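Local coordinates for transglutaminase-like enzymes, putative cysteine protease (Cytophaga hutchinsonii, PDB 3ISR), which is probably a cysteine hydrolase of the transglutaminase-like superfamily, a putative protease whose substrate remains to be established, at residues K145-A148 with I149-I153; L187-A190 with L191-L195. All coordinates share one frame; numbering follows the deposited sequence.

Contact 1. Residues K145-A148 with I149-I153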
loop_
_atom_site.group_PDB
_atom_site.type_symbol
_atom_site.label_atom_id
_atom_site.label_comp_id
_atom_site.label_asym_id
_atom_site.label_seq_id
_atom_site.Cartn_x
_atom_site.Cartn_y
_atom_site.Cartn_z
ATOM N N LYS B 145 -17.623 10.170 21.056
ATOM C CA LYS B 145 -16.756 10.022 19.917
ATOM C C LYS B 145 -16.337 8.560 19.689
ATOM O O LYS B 145 -16.417 8.062 18.569
ATOM C CB LYS B 145 -15.531 10.901 20.090
ATOM C CG LYS B 145 -14.866 11.212 18.796
ATOM C CD LYS B 145 -14.766 12.704 18.634
ATOM C CE LYS B 145 -13.581 13.250 19.340
ATOM N NZ LYS B 145 -13.729 14.724 19.383
ATOM N N VAL B 146 -15.915 7.867 20.745
ATOM C CA VAL B 146 -15.495 6.461 20.597
ATOM C C VAL B 146 -16.673 5.559 20.247
ATOM O O VAL B 146 -16.561 4.622 19.443
ATOM C CB VAL B 146 -14.748 5.923 21.837
ATOM C CG1 VAL B 146 -14.236 4.483 21.584
ATOM C CG2 VAL B 146 -13.562 6.822 22.176
ATOM N N LEU B 147 -17.823 5.859 20.829
ATOM C CA LEU B 147 -18.993 5.085 20.524
ATOM C C LEU B 147 -19.397 5.275 19.061
ATOM O O LEU B 147 -19.779 4.303 18.398
ATOM C CB LEU B 147 -20.141 5.454 21.473
ATOM C CG LEU B 147 -21.372 4.569 21.337
ATOM C CD1 LEU B 147 -21.045 3.129 21.721
ATOM C CD2 LEU B 147 -22.531 5.141 22.195
ATOM N N ALA B 148 -19.281 6.503 18.550
ATOM C CA ALA B 148 -19.574 6.761 17.141
ATOM C C ALA B 148 -18.606 6.026 16.212
ATOM O O ALA B 148 -18.998 5.580 15.116
ATOM C CB ALA B 148 -19.549 8.247 16.839
ATOM N N ILE B 149 -17.346 5.935 16.638
ATOM C CA ILE B 149 -16.342 5.185 15.887
ATOM C C ILE B 149 -16.778 3.726 15.806
ATOM O O ILE B 149 -16.791 3.124 14.722
ATOM C CB ILE B 149 -14.932 5.306 16.537
ATOM C CG1 ILE B 149 -14.351 6.691 16.235
ATOM C CG2 ILE B 149 -13.960 4.182 16.015
ATOM C CD1 ILE B 149 -13.109 7.029 17.050
ATOM N N THR B 150 -17.183 3.191 16.955
ATOM C CA THR B 150 -17.540 1.791 17.110
ATOM C C THR B 150 -18.770 1.487 16.269
ATOM O O THR B 150 -18.833 0.453 15.586
ATOM C CB THR B 150 -17.775 1.478 18.612
ATOM O OG1 THR B 150 -16.557 1.740 19.328
ATOM C CG2 THR B 150 -18.151 0.034 18.816
ATOM N N ASP B 151 -19.743 2.393 16.304
ATOM C CA ASP B 151 -20.960 2.209 15.524
ATOM C C ASP B 151 -20.682 2.361 14.018
ATOM O O ASP B 151 -21.209 1.587 13.205
ATOM C CB ASP B 151 -22.072 3.164 15.996
ATOM C CG ASP B 151 -22.622 2.798 17.389
ATOM O OD1 ASP B 151 -22.367 1.661 17.880
ATOM O OD2 ASP B 151 -23.320 3.656 17.997
ATOM N N TRP B 152 -19.853 3.335 13.641
ATOM C CA TRP B 152 -19.485 3.482 12.230
ATOM C C TRP B 152 -18.862 2.177 11.694
ATOM O O TRP B 152 -19.235 1.710 10.634
ATOM C CB TRP B 152 -18.540 4.674 11.999
ATOM C CG TRP B 152 -18.291 4.908 10.537
ATOM C CD1 TRP B 152 -18.998 5.721 9.702
ATOM C CD2 TRP B 152 -17.288 4.268 9.727
ATOM N NE1 TRP B 152 -18.485 5.645 8.425
ATOM C CE2 TRP B 152 -17.445 4.749 8.412
ATOM C CE3 TRP B 152 -16.276 3.333 9.993
ATOM C CZ2 TRP B 152 -16.611 4.341 7.358
ATOM C CZ3 TRP B 152 -15.450 2.916 8.942
ATOM C CH2 TRP B 152 -15.633 3.416 7.639
ATOM N N ILE B 153 -17.936 1.583 12.445
ATOM C CA ILE B 153 -17.283 0.349 12.007
ATOM C C ILE B 153 -18.315 -0.771 11.846
ATOM O O ILE B 153 -18.320 -1.483 10.844
ATOM C CB ILE B 153 -16.158 -0.070 12.978
ATOM C CG1 ILE B 153 -15.043 0.984 12.955
ATOM C CG2 ILE B 153 -15.604 -1.459 12.611
ATOM C CD1 ILE B 153 -14.009 0.841 14.090
#
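Four successive i to i+4 backbone bonds join Lys145-Ala148 to Ile149-Ile153 in about two and a half turns of continuous alpha-helix, running from Ile149 N to Lys145 O at 3.0 Å through to Trp152 N and Ala148 O at 2.8 Å. The helix, 142-156, belongs to the transglutaminase-like fold, and here it illustrates how a hydroxyl can be absorbed by its own helix. Thr150 OG1 stands anti to the carbonyl carbon (chi1 -61°), which folds it back over the preceding turn, where it donates to Val146 O at 2.9 Å. Thr150 N is bonded to the same oxygen, so one carbonyl is gripped twice by a single residue. The two donors reach it from opposite faces of its plane, the hydroxyl lying 36° out of that plane. Such a bond satisfies a buried hydroxyl within the helix, on a side where Val146 and Thr150 both pack against Phe218 and Phe229 of the neighbouring strands. On another side Leu147 and Asp151 cross at a slant, and Asp151 OD1 forms a salt bridge with Arg233 NH1, outside the helix. Ile149 curls its CG1 back to 3.4 Å from Lys145 O. The carboxylate's second oxygen, Asp151 OD2, lies 4.0 Å from Leu147 CG.

Contact 2. Residues L187-A190 with L191-L195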
loop_
_atom_site.group_PDB
_atom_site.type_symbol
_atom_site.label_atom_id
_atom_site.label_comp_id
_atom_site.label_asym_id
_atom_site.label_seq_id
_atom_site.Cartn_x
_atom_site.Cartn_y
_atom_site.Cartn_z
ATOM N N LEU B 187 -9.029 -1.418 13.739
ATOM C CA LEU B 187 -9.571 -0.204 13.145
ATOM C C LEU B 187 -10.148 0.798 14.167
ATOM O O LEU B 187 -9.902 2.003 14.066
ATOM C CB LEU B 187 -10.598 -0.543 12.056
ATOM C CG LEU B 187 -11.186 0.659 11.314
ATOM C CD1 LEU B 187 -10.028 1.485 10.653
ATOM C CD2 LEU B 187 -12.198 0.166 10.258
ATOM N N GLY B 188 -10.848 0.306 15.177
ATOM C CA GLY B 188 -11.314 1.170 16.275
ATOM C C GLY B 188 -10.132 1.847 16.963
ATOM O O GLY B 188 -10.165 3.047 17.226
ATOM N N ILE B 189 -9.081 1.076 17.230
ATOM C CA ILE B 189 -7.877 1.616 17.899
ATOM C C ILE B 189 -7.249 2.701 17.040
ATOM O O ILE B 189 -6.949 3.796 17.530
ATOM C CB ILE B 189 -6.834 0.513 18.157
ATOM C CG1 ILE B 189 -7.334 -0.456 19.226
ATOM C CG2 ILE B 189 -5.502 1.124 18.625
ATOM C CD1 ILE B 189 -6.631 -1.805 19.174
ATOM N N ALA B 190 -7.079 2.420 15.749
ATOM C CA ALA B 190 -6.435 3.398 14.874
ATOM C C ALA B 190 -7.216 4.691 14.823
ATOM O O ALA B 190 -6.633 5.758 14.879
ATOM C CB ALA B 190 -6.246 2.839 13.452
ATOM N N LEU B 191 -8.534 4.591 14.682
ATOM C CA LEU B 191 -9.367 5.790 14.600
ATOM C C LEU B 191 -9.382 6.574 15.902
ATOM O O LEU B 191 -9.356 7.801 15.879
ATOM C CB LEU B 191 -10.784 5.430 14.118
ATOM C CG LEU B 191 -10.879 4.924 12.664
ATOM C CD1 LEU B 191 -12.244 4.280 12.415
ATOM C CD2 LEU B 191 -10.618 6.053 11.631
ATOM N N CYS B 192 -9.386 5.879 17.044
ATOM C CA CYS B 192 -9.255 6.574 18.343
ATOM C C CYS B 192 -7.945 7.332 18.453
ATOM O O CYS B 192 -7.929 8.512 18.793
ATOM C CB CYS B 192 -9.292 5.596 19.499
ATOM S SG CYS B 192 -10.919 4.983 19.885
ATOM N N ARG B 193 -6.833 6.643 18.199
ATOM C CA ARG B 193 -5.539 7.308 18.298
ATOM C C ARG B 193 -5.432 8.478 17.327
ATOM O O ARG B 193 -4.775 9.483 17.626
ATOM C CB ARG B 193 -4.397 6.330 18.028
ATOM C CG ARG B 193 -4.271 5.256 19.083
ATOM C CD ARG B 193 -3.002 4.429 18.856
ATOM N NE ARG B 193 -2.994 3.286 19.776
ATOM C CZ ARG B 193 -2.483 2.101 19.486
ATOM N NH1 ARG B 193 -1.883 1.909 18.301
ATOM N NH2 ARG B 193 -2.583 1.111 20.375
ATOM N N ALA B 194 -6.060 8.346 16.165
ATOM C CA ALA B 194 -6.007 9.413 15.150
ATOM C C ALA B 194 -6.635 10.691 15.695
ATOM O O ALA B 194 -6.291 11.805 15.265
ATOM C CB ALA B 194 -6.722 8.945 13.881
ATOM N N LEU B 195 -7.556 10.524 16.644
ATOM C CA LEU B 195 -8.245 11.641 17.321
ATOM C C LEU B 195 -7.660 11.980 18.695
ATOM O O LEU B 195 -8.310 12.659 19.504
ATOM C CB LEU B 195 -9.752 11.337 17.461
ATOM C CG LEU B 195 -10.521 11.150 16.146
ATOM C CD1 LEU B 195 -11.847 10.423 16.382
ATOM C CD2 LEU B 195 -10.724 12.483 15.421
#
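With chi1 at -66° and the chain extended from CG to NE, Arg193 runs back beside Ile189, while the chi1 of -69° in Ile189 sets its CG2 anti to the backbone N, facing the guanidinium. The two side chains lie next to each other and point the same way, and the methyl ends up over the centre of one face of the flat group. Ile189 CG2 is 3.3 Å from Arg193 CZ, a close approach, with Arg193 NE at 3.5 Å from the same methyl. Apolar cover on a face does not compete with the N-H groups, which point outward in the plane of the guanidinium. Their partners lie beyond the helix: Arg193 NH2 bonds to the carbonyls of Arg247 and Ala199, and NH1 to Ser120 OG. A buried charge is thus met by main-chain oxygens and a hydroxyl while its face rests on a hydrocarbon. Helix 181-194, which carries the pair in its later part, belongs to the transglutaminase-like fold. Its backbone follows the i to i+4 pattern, the bond from Arg193 N to Ile189 O being nearly straight, with an N-H...O angle of 177°. Another side of the helix is apolar where Leu187 and Leu191 meet obliquely. There Leu191 CD1 touches the branch point Leu187 CG at 3.9 Å and the methyl Leu187 CD1 at 4.0 Å. Leu187 also packs on helix 170-176, whereas Leu191 reaches Leu131 of helix 129-136. Cys192 N bonds to Gly188 O at 2.9 Å, and Cys192 SG lies 3.4 Å from the same oxygen.

Overall arrangement
Contact 1 lies within helix 142-156 and contact 2 in the later part of helix 181-194 and its exit; the two helices pack against each other, with the contact centres about 10 Å apart. Residues 187-195 are the more buried, enclosed by several helices and loops, whereas 145-153 has one side against strands 215-222 and 225-229 and partly exposed residues besides. Where the two meet, the contacts are packing ones: Ile149 CD1 lies 3.7 Å from Leu195 CD1, and Val146 CG1 3.8 Å from Cys192 SG. Contact 1 mixes an internal hydroxyl bond with charged ends that reach outside partners; contact 2 has one buried guanidinium held by outside groups.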